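PDB 2PYX: tryptophan halogenase, which probably works as an FAD-dependent enzyme of the tryptophan halogenase family, whose members halogenate the indole ring of tryptophan. Local coordinates for residues A[113-116]-A[117-121]; A[459-462]-A[463-466]; A[515-518]-A[519-523]. All coordinates share one frame; numbering follows the deposited sequence.

Interaction 1 of 3, residues A[113-116]-A[117-121]; sequences FSLP and HGHQE
Leu-115 and Pro-116 meet His-119 round a turn, and the two partners reach its imidazole from different directions. Leu-115 comes over one face: its CD1 lies 3.8 Å from the His-119 ring centroid and 14° off the ring normal, a CH-pi contact, and further back along the same side chain CB stands 3.6 Å from His-119 CD2. Pro-116 O meets the ring at its edge and in its plane, 3.2 Å from His-119 CD2. The ring can lie there because CG of His-119 is tucked between its backbone N and carbonyl carbon (chi1 59°), folding it back over the turn. Both Leu-115 and His-119 are exposed, so this CH-pi contact lies on the solvent side. Pro-116 forms the tight side, buried with its ring against Ala-463 and Tyr-467 of helix 462-471. The side chain of His-117, by contrast, touches Asp-496 and Asn-497 of helix 484-507. The backbone bond that closes the loop, His-119 N to Pro-116 O at 3.3 Å, is weak, with an N-H...O angle of only 127°. With Gly-118 at positive phi in its third position, Pro-116 to His-119 is a classic type II beta turn.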
ATOM      1  N   PHE A 113      -8.666  -4.126   7.446  1.00 10.86           N
ATOM      2  CA  PHE A 113      -9.197  -3.399   6.301  1.00 10.18           C
ATOM      3  C   PHE A 113     -10.710  -3.069   6.429  1.00 11.22           C
ATOM      4  O   PHE A 113     -11.187  -2.066   5.841  1.00 13.43           O
ATOM      5  CB  PHE A 113      -8.944  -4.130   4.979  1.00 10.83           C
ATOM      6  CG  PHE A 113      -7.524  -4.068   4.491  1.00 12.00           C
ATOM      7  CD1 PHE A 113      -6.762  -2.918   4.686  1.00 13.29           C
ATOM      8  CD2 PHE A 113      -6.988  -5.110   3.744  1.00 11.61           C
ATOM      9  CE1 PHE A 113      -5.469  -2.864   4.218  1.00 12.92           C
ATOM     10  CE2 PHE A 113      -5.704  -5.067   3.259  1.00 11.48           C
ATOM     11  CZ  PHE A 113      -4.953  -3.899   3.487  1.00 11.46           C
ATOM     12  N   SER A 114     -11.461  -3.863   7.196  1.00 11.14           N
ATOM     13  CA  SER A 114     -12.882  -3.603   7.379  1.00 10.50           C
ATOM     14  C   SER A 114     -13.083  -2.319   8.161  1.00 11.24           C
ATOM     15  O   SER A 114     -12.390  -2.078   9.166  1.00 13.00           O
ATOM     16  CB  SER A 114     -13.540  -4.704   8.190  1.00 14.61           C
ATOM     17  OG  SER A 114     -13.815  -5.859   7.447  1.00 18.11           O
ATOM     18  N   LEU A 115     -14.034  -1.486   7.755  1.00 11.41           N
ATOM     19  CA  LEU A 115     -14.400  -0.316   8.557  1.00 13.54           C
ATOM     20  C   LEU A 115     -15.233  -0.722   9.767  1.00 14.68           C
ATOM     21  O   LEU A 115     -15.921  -1.758   9.744  1.00 14.66           O
ATOM     22  CB  LEU A 115     -15.160   0.720   7.731  1.00 13.51           C
ATOM     23  CG  LEU A 115     -14.398   1.281   6.529  1.00 14.65           C
ATOM     24  CD1 LEU A 115     -15.319   2.168   5.729  1.00 20.29           C
ATOM     25  CD2 LEU A 115     -13.189   2.059   6.973  1.00 17.35           C
ATOM     26  N   PRO A 116     -15.213   0.105  10.815  1.00 13.14           N
ATOM     27  CA  PRO A 116     -15.993  -0.172  12.006  1.00 11.82           C
ATOM     28  C   PRO A 116     -17.452  -0.404  11.683  1.00 15.31           C
ATOM     29  O   PRO A 116     -18.008   0.289  10.854  1.00 14.63           O
ATOM     30  CB  PRO A 116     -15.808   1.097  12.821  1.00 14.77           C
ATOM     31  CG  PRO A 116     -14.388   1.514  12.488  1.00 15.35           C
ATOM     32  CD  PRO A 116     -14.355   1.304  11.010  1.00 13.64           C
ATOM     33  N   HIS A 117     -18.043  -1.380  12.341  1.00 15.23           N
ATOM     34  CA  HIS A 117     -19.434  -1.731  12.064  1.00 16.02           C
ATOM     35  C   HIS A 117     -20.364  -0.557  12.281  1.00 16.54           C
ATOM     36  O   HIS A 117     -20.198   0.209  13.227  1.00 16.49           O
ATOM     37  CB  HIS A 117     -19.857  -2.867  12.944  1.00 16.93           C
ATOM     38  CG  HIS A 117     -21.183  -3.441  12.568  1.00 19.06           C
ATOM     39  ND1 HIS A 117     -21.335  -4.313  11.512  1.00 20.16           N
ATOM     40  CD2 HIS A 117     -22.399  -3.331  13.150  1.00 26.11           C
ATOM     41  CE1 HIS A 117     -22.607  -4.669  11.427  1.00 25.34           C
ATOM     42  NE2 HIS A 117     -23.267  -4.100  12.418  1.00 24.23           N
ATOM     43  N   GLY A 118     -21.340  -0.427  11.390  1.00 18.36           N
ATOM     44  CA  GLY A 118     -22.324   0.668  11.459  1.00 18.21           C
ATOM     45  C   GLY A 118     -21.786   2.050  11.183  1.00 18.75           C
ATOM     46  O   GLY A 118     -22.400   3.035  11.574  1.00 18.93           O
ATOM     47  N   HIS A 119     -20.651   2.146  10.487  1.00 17.71           N
ATOM     48  CA  HIS A 119     -20.005   3.431  10.235  1.00 19.27           C
ATOM     49  C   HIS A 119     -20.895   4.458   9.511  1.00 20.55           C
ATOM     50  O   HIS A 119     -20.738   5.653   9.714  1.00 21.64           O
ATOM     51  CB  HIS A 119     -18.675   3.230   9.491  1.00 19.18           C
ATOM     52  CG  HIS A 119     -18.802   2.537   8.178  1.00 17.91           C
ATOM     53  ND1 HIS A 119     -18.991   3.216   6.993  1.00 24.21           N
ATOM     54  CD2 HIS A 119     -18.738   1.224   7.856  1.00 20.12           C
ATOM     55  CE1 HIS A 119     -19.057   2.347   6.002  1.00 23.80           C
ATOM     56  NE2 HIS A 119     -18.909   1.134   6.498  1.00 23.11           N
ATOM     57  N   GLN A 120     -21.834   3.991   8.687  1.00 22.20           N
ATOM     58  CA  GLN A 120     -22.763   4.905   8.014  1.00 24.52           C
ATOM     59  C   GLN A 120     -23.822   5.469   8.968  1.00 24.55           C
ATOM     60  O   GLN A 120     -24.483   6.463   8.641  1.00 26.38           O
ATOM     61  CB  GLN A 120     -23.429   4.206   6.821  1.00 25.71           C
ATOM     62  CG  GLN A 120     -22.473   3.959   5.668  1.00 24.76           C
ATOM     63  N   GLU A 121     -24.003   4.840  10.116  1.00 20.96           N
ATOM     64  CA  GLU A 121     -24.996   5.257  11.099  1.00 23.09           C
ATOM     65  C   GLU A 121     -24.431   6.013  12.298  1.00 22.95           C
ATOM     66  O   GLU A 121     -25.092   6.906  12.818  1.00 24.41           O
ATOM     67  CB  GLU A 121     -25.718   4.053  11.640  1.00 22.75           C
ATOM     68  CG  GLU A 121     -26.409   3.232  10.573  1.00 32.63           C
ATOM     69  CD  GLU A 121     -27.107   2.046  11.171  1.00 32.63           C
ATOM     70  OE1 GLU A 121     -28.004   2.259  12.007  1.00 36.65           O
ATOM     71  OE2 GLU A 121     -26.741   0.902  10.826  1.00 41.49           O
TER

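Interaction 2 of 3, residues A[459-462]-A[463-466]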
ATOM      1  N   LEU A 459      -6.334   8.782   1.491  1.00 12.76           N
ATOM      2  CA  LEU A 459      -5.816   7.435   1.388  1.00 15.59           C
ATOM      3  C   LEU A 459      -6.176   6.606   2.611  1.00 14.11           C
ATOM      4  O   LEU A 459      -6.607   5.460   2.470  1.00 23.13           O
ATOM      5  CB  LEU A 459      -4.291   7.462   1.268  1.00 18.87           C
ATOM      6  CG  LEU A 459      -3.568   7.421  -0.067  1.00 26.55           C
ATOM      7  CD1 LEU A 459      -2.124   7.036   0.236  1.00 23.03           C
ATOM      8  CD2 LEU A 459      -4.164   6.466  -1.092  1.00 21.97           C
ATOM      9  N   PHE A 460      -5.983   7.174   3.783  1.00 13.91           N
ATOM     10  CA  PHE A 460      -6.397   6.527   5.037  1.00 18.52           C
ATOM     11  C   PHE A 460      -7.570   7.274   5.646  1.00 17.98           C
ATOM     12  O   PHE A 460      -7.483   8.465   5.942  1.00 20.79           O
ATOM     13  CB  PHE A 460      -5.248   6.526   6.068  1.00 17.40           C
ATOM     14  CG  PHE A 460      -4.000   5.849   5.603  1.00 17.50           C
ATOM     15  CD1 PHE A 460      -3.896   4.469   5.598  1.00 24.29           C
ATOM     16  CD2 PHE A 460      -2.889   6.593   5.201  1.00 13.40           C
ATOM     17  CE1 PHE A 460      -2.723   3.869   5.171  1.00 22.41           C
ATOM     18  CE2 PHE A 460      -1.741   5.984   4.785  1.00 14.69           C
ATOM     19  CZ  PHE A 460      -1.656   4.631   4.751  1.00 20.19           C
ATOM     20  N   PRO A 461      -8.672   6.552   5.945  1.00 21.80           N
ATOM     21  CA  PRO A 461      -9.752   7.196   6.658  1.00 21.74           C
ATOM     22  C   PRO A 461      -9.456   7.281   8.113  1.00 18.75           C
ATOM     23  O   PRO A 461      -8.495   6.596   8.580  1.00 16.52           O
ATOM     24  CB  PRO A 461     -10.931   6.238   6.441  1.00 24.19           C
ATOM     25  CG  PRO A 461     -10.340   4.962   6.296  1.00 20.84           C
ATOM     26  CD  PRO A 461      -8.958   5.147   5.680  1.00 23.15           C
ATOM     27  N   ALA A 462     -10.273   8.059   8.818  1.00 18.09           N
ATOM     28  CA  ALA A 462     -10.153   8.262  10.255  1.00 17.59           C
ATOM     29  C   ALA A 462     -10.084   6.907  10.944  1.00 13.81           C
ATOM     30  O   ALA A 462      -9.387   6.782  11.917  1.00 13.29           O
ATOM     31  CB  ALA A 462     -11.302   9.086  10.816  1.00 20.61           C
ATOM     32  N   ALA A 463     -10.826   5.904  10.465  1.00 13.39           N
ATOM     33  CA  ALA A 463     -10.839   4.602  11.146  1.00 10.10           C
ATOM     34  C   ALA A 463      -9.444   4.028  11.274  1.00  8.84           C
ATOM     35  O   ALA A 463      -9.139   3.378  12.258  1.00  8.76           O
ATOM     36  CB  ALA A 463     -11.740   3.610  10.468  1.00 11.01           C
ATOM     37  N   SER A 464      -8.608   4.233  10.283  1.00  9.58           N
ATOM     38  CA  SER A 464      -7.239   3.700  10.354  1.00  8.07           C
ATOM     39  C   SER A 464      -6.479   4.292  11.511  1.00  7.31           C
ATOM     40  O   SER A 464      -5.731   3.594  12.233  1.00  8.52           O
ATOM     41  CB  SER A 464      -6.490   3.963   9.058  1.00 11.25           C
ATOM     42  OG  SER A 464      -6.960   3.060   8.071  1.00 16.48           O
ATOM     43  N   PHE A 465      -6.686   5.580  11.730  1.00  9.02           N
ATOM     44  CA  PHE A 465      -6.066   6.258  12.844  1.00  9.01           C
ATOM     45  C   PHE A 465      -6.619   5.733  14.152  1.00  8.29           C
ATOM     46  O   PHE A 465      -5.874   5.531  15.119  1.00 10.13           O
ATOM     47  CB  PHE A 465      -6.227   7.765  12.719  1.00  9.41           C
ATOM     48  CG  PHE A 465      -5.401   8.357  11.620  1.00 10.39           C
ATOM     49  CD1 PHE A 465      -5.849   8.328  10.312  1.00 15.02           C
ATOM     50  CD2 PHE A 465      -4.142   8.878  11.884  1.00 10.89           C
ATOM     51  CE1 PHE A 465      -5.063   8.852   9.288  1.00 15.09           C
ATOM     52  CE2 PHE A 465      -3.356   9.391  10.878  1.00 10.84           C
ATOM     53  CZ  PHE A 465      -3.826   9.383   9.571  1.00 12.67           C
ATOM     54  N   GLN A 466      -7.918   5.487  14.223  1.00  8.44           N
ATOM     55  CA  GLN A 466      -8.503   4.902  15.427  1.00  9.09           C
ATOM     56  C   GLN A 466      -7.938   3.520  15.715  1.00  7.80           C
ATOM     57  O   GLN A 466      -7.604   3.192  16.853  1.00  8.85           O
ATOM     58  CB  GLN A 466     -10.025   4.796  15.262  1.00  9.66           C
ATOM     59  CG  GLN A 466     -10.709   6.156  15.084  1.00  9.60           C
ATOM     60  CD  GLN A 466     -12.179   6.048  14.712  1.00 12.50           C
ATOM     61  OE1 GLN A 466     -12.655   4.977  14.293  1.00 12.48           O
ATOM     62  NE2 GLN A 466     -12.917   7.153  14.909  1.00 13.59           N
TER
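Phe-460, Pro-461 and Ala-462 meet Ser-464, Phe-465 and Gln-466 in a local, mostly buried contact at a loop-to-helix junction, where the chain enters the N-terminal turn of helix 462-471. Two backbone bonds establish the turn. Ser-464 N donates to Pro-461 O at 2.9 Å, arriving 48° above the carbonyl plane and therefore not on a lone pair. Gln-466 N donates to Ala-462 O at 3.0 Å, nearly along the C=O axis, as expected of an i to i+4 helical bond. Side chains pack round these carbonyls. Phe-460 CB touches Phe-465 CE1 at 4.0 Å, while the edge of the Phe-465 ring faces the backbone, with CD1 3.6 Å from Pro-461 O. The Phe-465 ring gets there with CG anti to its carbonyl carbon (chi1 -71°). Beyond CB, Phe-460 leads away from the helix: its ring meets those of Trp-63 and Phe-407, and its side chain lies about 4 Å from that of Glu-361, a predicted tryptophan-binding residue. That position is consistent with a place beside the substrate pocket. Ser-464 OG comes 3.8 Å from Pro-461 CD, near the plane of the Phe-460 ring at its edge, but its hydrogen bond goes to His-111 NE2. The amide of Gln-466 likewise finds its partners beyond these two segments, NE2 bonding to Pro-448 O and Asp-123 OD2, whereas lower in the same side chain Gln-466 CG rests 3.5 Å from Ala-462 O.

Interaction 3 of 3, residues A[515-518]-A[519-523]; sequences LDKV and AQYGF
Val-518, Lys-517 and Ala-519 carry most of this local contact at the C-terminal end of helix 511-520. With CG1 anti to the backbone N (chi1 170°), Val-518 lays CG2 over one face of the Phe-523 ring, off-centre, 3.9 Å from the Phe-523 ring centroid and 27° off the ring normal, a CH-pi contact, with Phe-523 CZ the closest ring atom to CG2 at 3.5 Å. Lys-517 runs along the outer side beside Tyr-521, both pointing the same way, and its CD lies at the Tyr-521 ring edge, in plane, 3.7 Å from Tyr-521 CD2. Bends at chi2 and chi4 carry Lys-517 NZ to a water, 2.8 Å away, which in turn donates to Gln-520 OE1. The Lys-517 carbonyl marks the helix end: its O accepts from Tyr-521 N at 2.8 Å and, on a lone pair, from Gly-522 N at 3.1 Å, so an i+4 and an i+5 bond share one acceptor. Gly-522, at positive phi, then lets the chain turn back and bring Phe-523 to Val-518. Ala-519 N bonds to Leu-515 O at 2.9 Å, and Ala-519 CB lies 3.5 Å from both Leu-515 O and Asp-516 O. On the inner side Leu-515, Val-518 and Phe-523 pack on helix 77-83, Leu-515 and Phe-523 also reach Phe-88 of strand 87-95, and Arg-82 NH2 bonds to Val-518 O.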
ATOM      1  N   LEU A 515      -7.897 -21.239  -0.986  1.00 15.76           N
ATOM      2  CA  LEU A 515      -6.999 -21.142  -2.113  1.00 17.50           C
ATOM      3  C   LEU A 515      -6.898 -22.473  -2.854  1.00 17.85           C
ATOM      4  O   LEU A 515      -6.798 -22.482  -4.077  1.00 19.11           O
ATOM      5  CB  LEU A 515      -5.636 -20.625  -1.656  1.00 17.20           C
ATOM      6  CG  LEU A 515      -5.638 -19.155  -1.226  1.00 18.06           C
ATOM      7  CD1 LEU A 515      -4.311 -18.823  -0.539  1.00 20.45           C
ATOM      8  CD2 LEU A 515      -5.861 -18.213  -2.400  1.00 22.13           C
ATOM      9  N   ASP A 516      -6.961 -23.594  -2.133  1.00 18.43           N
ATOM     10  CA  ASP A 516      -6.984 -24.898  -2.814  1.00 20.19           C
ATOM     11  C   ASP A 516      -8.172 -25.009  -3.776  1.00 19.21           C
ATOM     12  O   ASP A 516      -8.035 -25.515  -4.902  1.00 21.58           O
ATOM     13  CB  ASP A 516      -7.052 -26.035  -1.805  1.00 21.99           C
ATOM     14  CG  ASP A 516      -5.746 -26.278  -1.089  1.00 22.93           C
ATOM     15  OD1 ASP A 516      -4.666 -25.808  -1.527  1.00 25.12           O
ATOM     16  OD2 ASP A 516      -5.813 -26.971  -0.055  1.00 27.38           O
ATOM     17  N   LYS A 517      -9.344 -24.565  -3.342  1.00 18.50           N
ATOM     18  CA  LYS A 517     -10.541 -24.595  -4.201  1.00 19.00           C
ATOM     19  C   LYS A 517     -10.528 -23.516  -5.278  1.00 18.90           C
ATOM     20  O   LYS A 517     -11.094 -23.692  -6.348  1.00 18.16           O
ATOM     21  CB  LYS A 517     -11.827 -24.545  -3.370  1.00 19.51           C
ATOM     22  CG  LYS A 517     -12.051 -25.811  -2.519  1.00 20.57           C
ATOM     23  CD  LYS A 517     -12.407 -27.010  -3.400  1.00 22.85           C
ATOM     24  CE  LYS A 517     -12.686 -28.298  -2.583  1.00 22.99           C
ATOM     25  NZ  LYS A 517     -11.466 -28.766  -1.890  1.00 21.95           N
ATOM     26  N   VAL A 518      -9.904 -22.379  -5.004  1.00 19.25           N
ATOM     27  CA  VAL A 518      -9.750 -21.368  -6.046  1.00 18.88           C
ATOM     28  C   VAL A 518      -8.882 -21.918  -7.165  1.00 18.79           C
ATOM     29  O   VAL A 518      -9.157 -21.669  -8.323  1.00 19.06           O
ATOM     30  CB  VAL A 518      -9.124 -20.067  -5.491  1.00 20.14           C
ATOM     31  CG1 VAL A 518      -8.739 -19.125  -6.630  1.00 18.53           C
ATOM     32  CG2 VAL A 518     -10.092 -19.395  -4.544  1.00 19.56           C
ATOM     33  N   ALA A 519      -7.845 -22.668  -6.807  1.00 20.18           N
ATOM     34  CA  ALA A 519      -6.948 -23.277  -7.799  1.00 18.98           C
ATOM     35  C   ALA A 519      -7.713 -24.276  -8.672  1.00 21.78           C
ATOM     36  O   ALA A 519      -7.562 -24.307  -9.900  1.00 26.36           O
ATOM     37  CB  ALA A 519      -5.765 -23.927  -7.117  1.00 18.25           C
ATOM     38  N   GLN A 520      -8.571 -25.064  -8.035  1.00 23.61           N
ATOM     39  CA  GLN A 520      -9.237 -26.198  -8.700  1.00 25.59           C
ATOM     40  C   GLN A 520     -10.527 -25.809  -9.436  1.00 25.01           C
ATOM     41  O   GLN A 520     -10.824 -26.323 -10.542  1.00 26.50           O
ATOM     42  CB  GLN A 520      -9.521 -27.269  -7.645  1.00 25.55           C
ATOM     43  CG  GLN A 520     -10.298 -28.481  -8.144  1.00 32.11           C
ATOM     44  CD  GLN A 520     -10.366 -29.610  -7.115  1.00 32.65           C
ATOM     45  OE1 GLN A 520     -10.008 -29.442  -5.933  1.00 31.39           O
ATOM     46  NE2 GLN A 520     -10.833 -30.777  -7.564  1.00 41.72           N
ATOM     47  N   TYR A 521     -11.310 -24.908  -8.837  1.00 24.15           N
ATOM     48  CA  TYR A 521     -12.606 -24.528  -9.384  1.00 22.57           C
ATOM     49  C   TYR A 521     -12.741 -23.032  -9.682  1.00 22.70           C
ATOM     50  O   TYR A 521     -13.342 -22.650 -10.687  1.00 23.97           O
ATOM     51  CB  TYR A 521     -13.710 -24.929  -8.408  1.00 26.80           C
ATOM     52  CG  TYR A 521     -13.812 -26.411  -8.144  1.00 27.93           C
ATOM     53  CD1 TYR A 521     -14.395 -27.264  -9.082  1.00 32.13           C
ATOM     54  CD2 TYR A 521     -13.358 -26.956  -6.948  1.00 28.99           C
ATOM     55  CE1 TYR A 521     -14.508 -28.630  -8.832  1.00 31.33           C
ATOM     56  CE2 TYR A 521     -13.464 -28.318  -6.694  1.00 30.62           C
ATOM     57  CZ  TYR A 521     -14.040 -29.146  -7.640  1.00 33.09           C
ATOM     58  OH  TYR A 521     -14.156 -30.501  -7.392  1.00 29.21           O
ATOM     59  N   GLY A 522     -12.236 -22.185  -8.793  1.00 19.36           N
ATOM     60  CA  GLY A 522     -12.353 -20.747  -8.998  1.00 18.55           C
ATOM     61  C   GLY A 522     -13.611 -20.157  -8.364  1.00 18.24           C
ATOM     62  O   GLY A 522     -14.609 -20.864  -8.139  1.00 18.87           O
ATOM     63  N   PHE A 523     -13.569 -18.848  -8.052  1.00 17.50           N
ATOM     64  CA  PHE A 523     -14.778 -18.083  -7.704  1.00 17.84           C
ATOM     65  C   PHE A 523     -15.651 -17.872  -8.938  1.00 18.54           C
ATOM     66  O   PHE A 523     -15.131 -17.636 -10.021  1.00 22.08           O
ATOM     67  CB  PHE A 523     -14.452 -16.670  -7.199  1.00 19.03           C
ATOM     68  CG  PHE A 523     -13.581 -16.631  -5.980  1.00 15.26           C
ATOM     69  CD1 PHE A 523     -14.050 -17.103  -4.763  1.00 13.79           C
ATOM     70  CD2 PHE A 523     -12.296 -16.073  -6.035  1.00 16.27           C
ATOM     71  CE1 PHE A 523     -13.245 -17.082  -3.635  1.00 13.54           C
ATOM     72  CE2 PHE A 523     -11.501 -16.022  -4.898  1.00 14.47           C
ATOM     73  CZ  PHE A 523     -11.969 -16.513  -3.704  1.00 14.21           C
TER
HETATM   74  O   HOH W   1      -9.293 -28.401  -3.545  1.00 33.76           O

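Along the chain the three contacts follow in series, 113-121, 459-466 and 515-523. Interactions 1 and 2 have centres about 11 Å apart and touch: Pro-116 CD packs on Ala-463 CB at 3.5 Å, so the loop after strand 108-112 leans on the start of helix 462-471. Interaction 3 stands apart, its centre about 29 Å from that of interaction 1 and 33 Å from that of interaction 2. It packs on strand 87-95, which pairs with strand 108-112, the strand leading into interaction 1. Strand 87-95 carries the predicted active-site Lys-89, whose side chain lies about 9 Å from that of Phe-460 and 10 Å from that of Leu-515, so interactions 2 and 3 probably approach that site from different parts of the fold.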